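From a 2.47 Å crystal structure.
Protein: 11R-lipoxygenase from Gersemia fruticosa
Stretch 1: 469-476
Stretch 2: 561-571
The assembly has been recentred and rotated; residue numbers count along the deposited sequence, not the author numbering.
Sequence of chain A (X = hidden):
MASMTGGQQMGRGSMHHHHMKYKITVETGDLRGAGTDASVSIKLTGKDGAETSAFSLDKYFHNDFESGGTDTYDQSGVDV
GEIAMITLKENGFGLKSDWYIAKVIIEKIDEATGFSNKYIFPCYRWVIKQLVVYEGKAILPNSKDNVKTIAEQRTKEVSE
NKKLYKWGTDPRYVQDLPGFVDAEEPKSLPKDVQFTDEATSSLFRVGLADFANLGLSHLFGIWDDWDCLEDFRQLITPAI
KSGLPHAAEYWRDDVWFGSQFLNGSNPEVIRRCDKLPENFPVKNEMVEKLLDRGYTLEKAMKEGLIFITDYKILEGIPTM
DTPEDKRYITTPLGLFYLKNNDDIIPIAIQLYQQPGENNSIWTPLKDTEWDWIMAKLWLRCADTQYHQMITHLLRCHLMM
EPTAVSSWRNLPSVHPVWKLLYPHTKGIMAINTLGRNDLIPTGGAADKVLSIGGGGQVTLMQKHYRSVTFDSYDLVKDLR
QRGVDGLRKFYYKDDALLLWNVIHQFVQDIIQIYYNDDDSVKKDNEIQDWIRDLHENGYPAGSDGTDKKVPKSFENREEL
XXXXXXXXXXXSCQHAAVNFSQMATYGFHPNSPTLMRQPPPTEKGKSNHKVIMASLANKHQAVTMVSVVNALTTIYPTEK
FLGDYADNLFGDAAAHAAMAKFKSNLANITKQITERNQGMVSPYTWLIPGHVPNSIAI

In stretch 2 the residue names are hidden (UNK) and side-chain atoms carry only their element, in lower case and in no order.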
# COMPACT_ATOMS: atom_id res chain seq x y z
N THR A 469 9.41 -11.61 -9.07
CA THR A 469 8.61 -11.58 -10.29
C THR A 469 7.15 -11.40 -9.88
O THR A 469 6.82 -11.48 -8.70
CB THR A 469 8.74 -12.87 -11.12
OG1 THR A 469 7.90 -13.89 -10.57
CG2 THR A 469 10.19 -13.36 -11.14
N PHE A 470 6.29 -11.15 -10.85
CA PHE A 470 4.88 -10.91 -10.56
C PHE A 470 4.11 -12.20 -10.26
O PHE A 470 2.94 -12.16 -9.88
CB PHE A 470 4.21 -10.16 -11.71
CG PHE A 470 4.17 -8.67 -11.51
CD1 PHE A 470 5.27 -7.88 -11.83
CD2 PHE A 470 3.04 -8.06 -11.00
CE1 PHE A 470 5.24 -6.51 -11.63
CE2 PHE A 470 3.01 -6.69 -10.80
CZ PHE A 470 4.11 -5.91 -11.12
N ASP A 471 4.77 -13.35 -10.40
CA ASP A 471 4.17 -14.61 -10.00
C ASP A 471 3.90 -14.61 -8.50
O ASP A 471 2.94 -15.23 -8.03
CB ASP A 471 5.08 -15.79 -10.37
CG ASP A 471 5.15 -16.04 -11.86
OD1 ASP A 471 4.32 -15.46 -12.60
OD2 ASP A 471 6.03 -16.81 -12.29
N SER A 472 4.75 -13.92 -7.76
CA SER A 472 4.60 -13.84 -6.31
C SER A 472 3.46 -12.91 -5.91
O SER A 472 3.15 -12.78 -4.72
CB SER A 472 5.91 -13.37 -5.66
OG SER A 472 6.22 -12.04 -6.03
N TYR A 473 2.84 -12.27 -6.89
CA TYR A 473 1.70 -11.39 -6.64
C TYR A 473 0.37 -12.08 -6.94
O TYR A 473 -0.69 -11.56 -6.60
CB TYR A 473 1.83 -10.10 -7.44
CG TYR A 473 2.75 -9.09 -6.79
CD1 TYR A 473 4.12 -9.15 -6.98
CD2 TYR A 473 2.24 -8.09 -5.98
CE1 TYR A 473 4.96 -8.23 -6.38
CE2 TYR A 473 3.07 -7.17 -5.37
CZ TYR A 473 4.43 -7.25 -5.58
OH TYR A 473 5.25 -6.33 -4.98
N ASP A 474 0.43 -13.23 -7.59
CA ASP A 474 -0.76 -14.05 -7.77
C ASP A 474 -1.09 -14.71 -6.44
O ASP A 474 -0.57 -15.77 -6.11
CB ASP A 474 -0.54 -15.11 -8.85
CG ASP A 474 -1.81 -15.86 -9.20
OD1 ASP A 474 -2.69 -15.99 -8.33
OD2 ASP A 474 -1.93 -16.32 -10.36
N LEU A 475 -1.96 -14.05 -5.68
CA LEU A 475 -2.28 -14.48 -4.32
C LEU A 475 -2.64 -15.97 -4.26
O LEU A 475 -2.05 -16.72 -3.49
CB LEU A 475 -3.45 -13.66 -3.78
CG LEU A 475 -3.79 -13.86 -2.30
CD1 LEU A 475 -2.67 -13.33 -1.43
CD2 LEU A 475 -5.11 -13.19 -1.97
N VAL A 476 -3.60 -16.37 -5.08
CA VAL A 476 -4.11 -17.74 -5.05
C VAL A 476 -3.00 -18.77 -5.22
O VAL A 476 -2.93 -19.74 -4.47
CB VAL A 476 -5.16 -17.96 -6.16
CG1 VAL A 476 -5.61 -19.41 -6.18
CG2 VAL A 476 -6.36 -17.03 -5.95
N UNK A 561 -7.23 -8.31 -17.14
CA UNK A 561 -7.97 -8.35 -15.89
C UNK A 561 -7.07 -8.77 -14.73
O UNK A 561 -7.09 -8.16 -13.67
c UNK A 561 -9.77 -9.56 -14.60
c UNK A 561 -9.17 -9.32 -15.98
c UNK A 561 -10.21 -8.78 -16.94
N UNK A 562 -6.27 -9.81 -14.94
CA UNK A 562 -5.40 -10.31 -13.89
C UNK A 562 -4.44 -9.23 -13.41
O UNK A 562 -4.35 -8.96 -12.22
c UNK A 562 -4.60 -11.52 -14.37
c UNK A 562 -2.31 -11.94 -13.21
c UNK A 562 -3.65 -12.06 -13.34
c UNK A 562 -3.04 -13.16 -11.53
n UNK A 562 -4.08 -12.83 -12.27
n UNK A 562 -1.95 -12.63 -12.08
N UNK A 563 -3.73 -8.62 -14.35
CA UNK A 563 -2.73 -7.61 -14.00
C UNK A 563 -3.36 -6.47 -13.22
O UNK A 563 -2.76 -5.96 -12.27
c UNK A 563 1.42 -4.71 -14.43
c UNK A 563 0.18 -4.11 -14.52
c UNK A 563 0.42 -6.83 -14.87
c UNK A 563 -0.83 -6.24 -14.97
c UNK A 563 -2.05 -7.07 -15.26
c UNK A 563 1.54 -6.07 -14.60
c UNK A 563 -0.94 -4.87 -14.79
N UNK A 564 -4.57 -6.07 -13.61
CA UNK A 564 -5.25 -4.97 -12.94
C UNK A 564 -5.77 -5.39 -11.57
O UNK A 564 -5.82 -4.59 -10.64
c UNK A 564 -5.15 -2.57 -14.90
c UNK A 564 -6.40 -4.45 -13.81
c UNK A 564 -7.22 -3.48 -15.96
c UNK A 564 -5.99 -3.81 -15.14
N UNK A 565 -6.16 -6.66 -11.46
CA UNK A 565 -6.61 -7.20 -10.18
C UNK A 565 -5.47 -7.13 -9.17
O UNK A 565 -5.67 -6.77 -8.01
c UNK A 565 -7.08 -8.66 -10.32
o UNK A 565 -8.24 -8.72 -11.16
c UNK A 565 -7.42 -9.26 -8.96
N UNK A 566 -4.27 -7.48 -9.62
CA UNK A 566 -3.08 -7.41 -8.78
C UNK A 566 -2.87 -6.00 -8.25
O UNK A 566 -2.59 -5.81 -7.06
c UNK A 566 -1.79 -9.34 -9.75
c UNK A 566 -0.55 -7.36 -8.85
c UNK A 566 -1.81 -7.83 -9.56
N UNK A 567 -3.02 -5.00 -9.12
CA UNK A 567 -2.78 -3.61 -8.74
C UNK A 567 -3.81 -3.13 -7.71
O UNK A 567 -3.45 -2.57 -6.68
c UNK A 567 -2.68 -1.23 -9.53
c UNK A 567 -2.82 -2.68 -9.96
c UNK A 567 -1.73 -3.05 -10.95
N UNK A 568 -5.09 -3.35 -8.01
CA UNK A 568 -6.16 -2.90 -7.13
C UNK A 568 -6.07 -3.58 -5.77
O UNK A 568 -6.29 -2.96 -4.73
c UNK A 568 -7.73 -2.36 -9.02
c UNK A 568 -7.55 -3.17 -7.74
c UNK A 568 -8.65 -2.85 -6.74
N UNK A 569 -5.75 -4.87 -5.77
CA UNK A 569 -5.67 -5.65 -4.54
C UNK A 569 -4.49 -5.20 -3.68
O UNK A 569 -4.61 -5.09 -2.46
c UNK A 569 -6.30 -9.28 -1.84
c UNK A 569 -3.93 -9.09 -2.04
c UNK A 569 -5.36 -7.99 -3.64
c UNK A 569 -5.54 -7.14 -4.85
c UNK A 569 -5.03 -9.58 -1.38
c UNK A 569 -6.46 -8.50 -2.96
c UNK A 569 -4.09 -8.30 -3.16
N UNK A 570 -3.35 -4.95 -4.32
CA UNK A 570 -2.14 -4.58 -3.60
C UNK A 570 -2.22 -3.16 -3.04
O UNK A 570 -1.74 -2.89 -1.93
c UNK A 570 -0.89 -4.69 -4.49
o UNK A 570 -0.71 -6.06 -4.89
c UNK A 570 0.36 -4.22 -3.76
N UNK A 571 -2.82 -2.25 -3.80
CA UNK A 571 -2.92 -0.86 -3.39
C UNK A 571 -3.93 -0.67 -2.26
O UNK A 571 -3.85 0.28 -1.49
s UNK A 571 -2.04 0.17 -5.85
c UNK A 571 -3.31 0.03 -4.57

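Position 561 carries three side-chain carbons, the first bearing the other two, and lies out of reach of stretch 1. Branching at CB with carbon alone marks a valine, Val-561, an apolar side chain buried against atoms elsewhere in the structure.

At 562 one carbon leads to a five-membered ring of three carbons and two nitrogens, which approaches Asp-474. This is the imidazole of a histidine, His-562, with CE1 3.5 Å from OD2 of Asp-474. The ring carbon between two nitrogens is electron-poor, so it suits a neighbouring carboxylate, although no hydrogen bond joins the two residues.

Position 563 has one carbon followed by a six-membered carbon ring with no atom beyond it, lying against Phe-470: phenylalanine. The CA-to-CB bond of Phe-563 points sideways, yet the ring end comes nearer, and CE1 lies over one face of the Phe-470 ring, 4.1 Å from Phe-470 CE2. The planes are inclined by 29° with centroids 5.4 Å apart, so the rings are slid past one another and barely overlap.

Position 564 holds four carbons forked at the second, which defines Leu-564; it does not reach stretch 1 and is buried away from this contact, needing no polar partner. Position 565 has a first carbon bearing one oxygen and one carbon, a threonine. Also out of reach, Thr-565 satisfies its hydroxyl within the helix, OG1 donating to the backbone O of Val-561 at 2.8 Å.

Position 566 again shows three carbons branched at the first, and they face Phe-470 and Tyr-473. This is Val-566, whose CG1 approaches Tyr-473 CB at 3.9 Å and Phe-470 CE2 at 4.1 Å, the latter from the edge of the ring. A short, branched, apolar side chain suits a place where the backbones come close: its CA and that of Tyr-473 are 6.6 Å apart.

Positions 567 and 568 have the same three-carbon fork. Val-567 points away from stretch 1 and Val-568 is out of reach; both are buried, as befits apolar side chains.

At 569 one carbon and a six-carbon ring reaching Leu-475 give another phenylalanine. The CB of Phe-569 is 6.7 Å from Leu-475 CD2, and the ring spans the gap, bringing CZ within 3.7 Å of that CD2.

Position 570 has one carbon bearing an oxygen and a carbon, beside Tyr-473. Thr-570 places OG1 3.7 Å from Tyr-473 CD2, at the ring edge, while that hydroxyl donates to Val-566 O at 2.9 Å, satisfied by its own helix.

Position 571 ends in a sulfur on a single carbon: Cys-571, out of reach, its small, weakly polar thiol suited to burial.

The contact buries 386 Å² in all, without a hydrogen bond across it. Positions 562, 566, 569 and 570, spaced by helical periodicity, point toward stretch 1, and Phe-563 brings its ring end in to Phe-470. Packing between apolar surfaces holds the centre, with Val-566 CG1 touching both Phe-470 and Tyr-473; Asp-474 and Leu-475 extend the contact.

Stretch 2 561-571: VHFLTVVVFTC
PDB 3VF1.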